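Local coordinates for metallo-beta-lactamase family protein (Thermus thermophilus, PDB 2ZO4), which binds two zinc ions in a metallo-beta-lactamase fold and is probably a hydrolase, its substrate not established, at residues Phe214-Asp223 / Val240-His251. Numbering follows the deposited sequence.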
loop_
_atom_site.group_PDB
_atom_site.type_symbol
_atom_site.label_atom_id
_atom_site.label_comp_id
_atom_site.label_asym_id
_atom_site.label_seq_id
_atom_site.Cartn_x
_atom_site.Cartn_y
_atom_site.Cartn_z
ATOM N N PHE A 214 -5.973 -5.256 8.415
ATOM C CA PHE A 214 -5.176 -6.030 7.463
ATOM C C PHE A 214 -5.588 -7.489 7.449
ATOM O O PHE A 214 -5.721 -8.088 6.385
ATOM C CB PHE A 214 -3.679 -5.911 7.769
ATOM C CG PHE A 214 -2.796 -6.585 6.753
ATOM C CD1 PHE A 214 -2.559 -5.991 5.512
ATOM C CD2 PHE A 214 -2.191 -7.808 7.038
ATOM C CE1 PHE A 214 -1.739 -6.617 4.564
ATOM C CE2 PHE A 214 -1.373 -8.440 6.098
ATOM C CZ PHE A 214 -1.152 -7.844 4.858
ATOM N N LEU A 215 -5.788 -8.055 8.634
ATOM C CA LEU A 215 -6.179 -9.455 8.763
ATOM C C LEU A 215 -7.612 -9.700 8.277
ATOM O O LEU A 215 -7.906 -10.747 7.700
ATOM C CB LEU A 215 -5.965 -9.955 10.203
ATOM C CG LEU A 215 -4.508 -9.947 10.705
ATOM C CD1 LEU A 215 -4.423 -10.188 12.212
ATOM C CD2 LEU A 215 -3.639 -10.950 9.948
ATOM N N ARG A 216 -8.498 -8.730 8.489
ATOM C CA ARG A 216 -9.859 -8.831 7.960
ATOM C C ARG A 216 -9.863 -8.731 6.430
ATOM O O ARG A 216 -10.674 -9.372 5.763
ATOM C CB ARG A 216 -10.767 -7.772 8.591
ATOM C CG ARG A 216 -12.221 -7.842 8.156
ATOM C CD ARG A 216 -13.163 -7.833 9.350
ATOM N NE ARG A 216 -13.485 -9.186 9.805
ATOM C CZ ARG A 216 -14.583 -9.862 9.460
ATOM N NH1 ARG A 216 -15.487 -9.323 8.648
ATOM N NH2 ARG A 216 -14.779 -11.090 9.929
ATOM N N SER A 217 -8.949 -7.928 5.887
ATOM C CA SER A 217 -8.805 -7.779 4.434
ATOM C C SER A 217 -8.316 -9.074 3.788
ATOM O O SER A 217 -8.807 -9.463 2.733
ATOM C CB SER A 217 -7.872 -6.615 4.094
ATOM O OG SER A 217 -8.442 -5.386 4.504
ATOM N N LEU A 218 -7.359 -9.736 4.439
ATOM C CA LEU A 218 -6.875 -11.051 4.009
ATOM C C LEU A 218 -7.997 -12.088 3.993
ATOM O O LEU A 218 -8.076 -12.894 3.069
ATOM C CB LEU A 218 -5.736 -11.541 4.910
ATOM C CG LEU A 218 -4.430 -10.751 5.024
ATOM C CD1 LEU A 218 -3.536 -11.389 6.078
ATOM C CD2 LEU A 218 -3.702 -10.641 3.684
ATOM N N ASP A 219 -8.850 -12.063 5.018
ATOM C CA ASP A 219 -10.041 -12.918 5.078
ATOM C C ASP A 219 -10.951 -12.676 3.880
ATOM O O ASP A 219 -11.400 -13.625 3.237
ATOM C CB ASP A 219 -10.831 -12.659 6.365
ATOM C CG ASP A 219 -10.302 -13.437 7.559
ATOM O OD1 ASP A 219 -9.975 -14.637 7.417
ATOM O OD2 ASP A 219 -10.228 -12.844 8.658
ATOM N N ARG A 220 -11.214 -11.398 3.592
ATOM C CA ARG A 220 -12.065 -10.982 2.476
ATOM C C ARG A 220 -11.514 -11.504 1.147
ATOM O O ARG A 220 -12.253 -12.087 0.356
ATOM C CB ARG A 220 -12.195 -9.451 2.451
ATOM C CG ARG A 220 -13.386 -8.904 1.667
ATOM C CD ARG A 220 -12.960 -8.217 0.369
ATOM N NE ARG A 220 -14.098 -7.615 -0.330
ATOM C CZ ARG A 220 -14.497 -6.349 -0.198
ATOM N NH1 ARG A 220 -13.853 -5.510 0.606
ATOM N NH2 ARG A 220 -15.550 -5.915 -0.883
ATOM N N LEU A 221 -10.214 -11.314 0.928
ATOM C CA LEU A 221 -9.542 -11.805 -0.280
ATOM C C LEU A 221 -9.490 -13.331 -0.355
ATOM O O LEU A 221 -9.580 -13.895 -1.442
ATOM C CB LEU A 221 -8.126 -11.227 -0.401
ATOM C CG LEU A 221 -7.990 -9.704 -0.516
ATOM C CD1 LEU A 221 -6.516 -9.311 -0.647
ATOM C CD2 LEU A 221 -8.816 -9.145 -1.676
ATOM N N ALA A 222 -9.351 -13.988 0.795
ATOM C CA ALA A 222 -9.310 -15.452 0.853
ATOM C C ALA A 222 -10.605 -16.091 0.341
ATOM O O ALA A 222 -10.565 -17.112 -0.343
ATOM C CB ALA A 222 -9.007 -15.924 2.265
ATOM N N ASP A 223 -11.738 -15.471 0.667
ATOM C CA ASP A 223 -13.063 -15.982 0.302
ATOM C C ASP A 223 -13.564 -15.448 -1.039
ATOM O O ASP A 223 -14.657 -15.810 -1.488
ATOM C CB ASP A 223 -14.081 -15.644 1.402
ATOM C CG ASP A 223 -13.699 -16.220 2.755
ATOM O OD1 ASP A 223 -13.353 -17.419 2.825
ATOM O OD2 ASP A 223 -13.755 -15.474 3.759
ATOM N N VAL A 240 -4.775 -17.574 -4.524
ATOM C CA VAL A 240 -5.021 -16.382 -3.715
ATOM C C VAL A 240 -5.419 -16.733 -2.278
ATOM O O VAL A 240 -4.911 -16.127 -1.334
ATOM C CB VAL A 240 -6.070 -15.452 -4.385
ATOM C CG1 VAL A 240 -6.434 -14.274 -3.477
ATOM C CG2 VAL A 240 -5.547 -14.944 -5.718
ATOM N N ARG A 241 -6.306 -17.718 -2.121
ATOM C CA ARG A 241 -6.731 -18.172 -0.794
ATOM C C ARG A 241 -5.543 -18.681 0.012
ATOM O O ARG A 241 -5.420 -18.375 1.203
ATOM C CB ARG A 241 -7.816 -19.260 -0.880
ATOM C CG ARG A 241 -8.265 -19.782 0.494
ATOM C CD ARG A 241 -9.245 -20.965 0.423
ATOM N NE ARG A 241 -10.571 -20.578 -0.064
ATOM C CZ ARG A 241 -11.532 -20.038 0.684
ATOM N NH1 ARG A 241 -11.338 -19.795 1.977
ATOM N NH2 ARG A 241 -12.695 -19.725 0.129
ATOM N N GLN A 242 -4.670 -19.439 -0.650
ATOM C CA GLN A 242 -3.500 -20.033 -0.003
ATOM C C GLN A 242 -2.548 -18.968 0.514
ATOM O O GLN A 242 -2.114 -19.038 1.661
ATOM C CB GLN A 242 -2.768 -20.987 -0.952
ATOM C CG GLN A 242 -1.598 -21.726 -0.321
ATOM C CD GLN A 242 -0.865 -22.616 -1.309
ATOM O OE1 GLN A 242 -1.481 -23.390 -2.046
ATOM N NE2 GLN A 242 0.461 -22.511 -1.328
ATOM N N ARG A 243 -2.230 -17.984 -0.324
ATOM C CA ARG A 243 -1.349 -16.890 0.094
ATOM C C ARG A 243 -1.961 -16.039 1.216
ATOM O O ARG A 243 -1.261 -15.646 2.149
ATOM C CB ARG A 243 -0.944 -16.010 -1.095
ATOM C CG ARG A 243 0.151 -14.983 -0.780
ATOM C CD ARG A 243 1.393 -15.639 -0.166
ATOM N NE ARG A 243 2.354 -14.652 0.322
ATOM C CZ ARG A 243 3.236 -14.869 1.295
ATOM N NH1 ARG A 243 3.295 -16.049 1.907
ATOM N NH2 ARG A 243 4.061 -13.898 1.661
ATOM N N ALA A 244 -3.260 -15.766 1.118
ATOM C CA ALA A 244 -3.986 -15.033 2.160
ATOM C C ALA A 244 -3.933 -15.774 3.501
ATOM O O ALA A 244 -3.735 -15.160 4.550
ATOM C CB ALA A 244 -5.421 -14.795 1.739
ATOM N N GLU A 245 -4.097 -17.094 3.454
ATOM C CA GLU A 245 -3.974 -17.926 4.649
ATOM C C GLU A 245 -2.541 -17.967 5.178
ATOM O O GLU A 245 -2.335 -17.996 6.386
ATOM C CB GLU A 245 -4.505 -19.347 4.403
ATOM C CG GLU A 245 -6.035 -19.441 4.284
ATOM C CD GLU A 245 -6.774 -18.922 5.516
ATOM O OE1 GLU A 245 -6.370 -19.258 6.655
ATOM O OE2 GLU A 245 -7.771 -18.182 5.343
ATOM N N GLU A 246 -1.564 -17.960 4.272
ATOM C CA GLU A 246 -0.147 -17.905 4.648
ATOM C C GLU A 246 0.228 -16.595 5.354
ATOM O O GLU A 246 1.011 -16.600 6.301
ATOM C CB GLU A 246 0.755 -18.118 3.426
ATOM C CG GLU A 246 0.854 -19.572 2.962
ATOM C CD GLU A 246 1.543 -19.737 1.611
ATOM O OE1 GLU A 246 2.053 -18.743 1.041
ATOM O OE2 GLU A 246 1.575 -20.884 1.114
ATOM N N LEU A 247 -0.334 -15.482 4.888
ATOM C CA LEU A 247 -0.050 -14.168 5.478
ATOM C C LEU A 247 -0.732 -13.992 6.830
ATOM O O LEU A 247 -0.220 -13.296 7.708
ATOM C CB LEU A 247 -0.439 -13.043 4.518
ATOM C CG LEU A 247 0.500 -12.849 3.326
ATOM C CD1 LEU A 247 -0.106 -11.899 2.302
ATOM C CD2 LEU A 247 1.860 -12.353 3.787
ATOM N N LYS A 248 -1.889 -14.632 6.980
ATOM C CA LYS A 248 -2.573 -14.742 8.260
ATOM C C LYS A 248 -1.655 -15.427 9.272
ATOM O O LYS A 248 -1.403 -14.896 10.355
ATOM C CB LYS A 248 -3.833 -15.583 8.085
ATOM C CG LYS A 248 -5.075 -14.970 8.652
ATOM C CD LYS A 248 -5.655 -13.980 7.673
ATOM C CE LYS A 248 -7.129 -13.760 7.931
ATOM N NZ LYS A 248 -7.416 -12.923 9.138
ATOM N N ALA A 249 -1.150 -16.600 8.890
ATOM C CA ALA A 249 -0.280 -17.412 9.740
ATOM C C ALA A 249 1.033 -16.697 10.046
ATOM O O ALA A 249 1.533 -16.766 11.169
ATOM C CB ALA A 249 -0.015 -18.772 9.088
ATOM N N HIS A 250 1.570 -16.009 9.042
ATOM C CA HIS A 250 2.777 -15.193 9.177
ATOM C C HIS A 250 2.654 -14.166 10.301
ATOM O O HIS A 250 3.518 -14.082 11.169
ATOM C CB HIS A 250 3.092 -14.488 7.849
ATOM C CG HIS A 250 4.231 -13.519 7.933
ATOM N ND1 HIS A 250 5.538 -13.919 8.106
ATOM C CD2 HIS A 250 4.258 -12.165 7.871
ATOM C CE1 HIS A 250 6.321 -12.855 8.146
ATOM N NE2 HIS A 250 5.569 -11.777 8.004
ATOM N N HIS A 251 1.576 -13.387 10.282
ATOM C CA HIS A 251 1.383 -12.348 11.289
ATOM C C HIS A 251 1.076 -12.913 12.667
ATOM O O HIS A 251 1.464 -12.328 13.675
ATOM C CB HIS A 251 0.343 -11.327 10.836
ATOM C CG HIS A 251 0.855 -10.404 9.775
ATOM N ND1 HIS A 251 1.670 -9.329 10.057
ATOM C CD2 HIS A 251 0.710 -10.426 8.430
ATOM C CE1 HIS A 251 1.988 -8.716 8.931
ATOM N NE2 HIS A 251 1.416 -9.360 7.930
HETATM O O HOH W 1 -10.607 -16.692 5.748
#
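Over one face of the R241 guanidinium sits the carbonyl oxygen of A222, with A222 O 3.2 Å from R241 CZ and above the centre of the group. The N-H directions do not point at this oxygen; instead R241 NH1 forms a salt bridge and hydrogen bond with D223 OD1 at 3.2 Å, on the anti side but tilted out of both planes, which stand 53° apart. An extended start, CG anti to the backbone N, and a bend at chi3 lay the guanidinium over A222 O and beside D223. The rings of F214 and H251 meet obliquely, planes at 70° and F214 CE2 3.5 Å from H251 NE2; one face of the H251 ring carries H250 CD2 over its centre. H251 NE2 is also hydrogen-bonded to S197, while H251 ND1 pairs with H295 of helix 286-301. F214 also nears the zinc ligand H171, so this end of the interface borders the dinuclear site of the metallo-beta-lactamase fold. The two helices run nearly antiparallel (160°), joining helix 210-222 of that fold to helix 240-261, which continues beyond H251. They approach closely where small residues face each other: A222 CB lies 3.8 Å from A244 CB. L218 packs on L247 and on the methylenes of K248, whose chain slides past it in the opposite direction. Bends at chi2 and chi4 bring K248 NZ to L215 O at 2.7 Å, above the carbonyl plane; D219 N reaches the same oxygen from the opposite face. K248 NZ also forms a salt bridge with D219 OD2, weak as a hydrogen bond, while one water donates to both D219 OD1 and E245 OE2, bridging like charges.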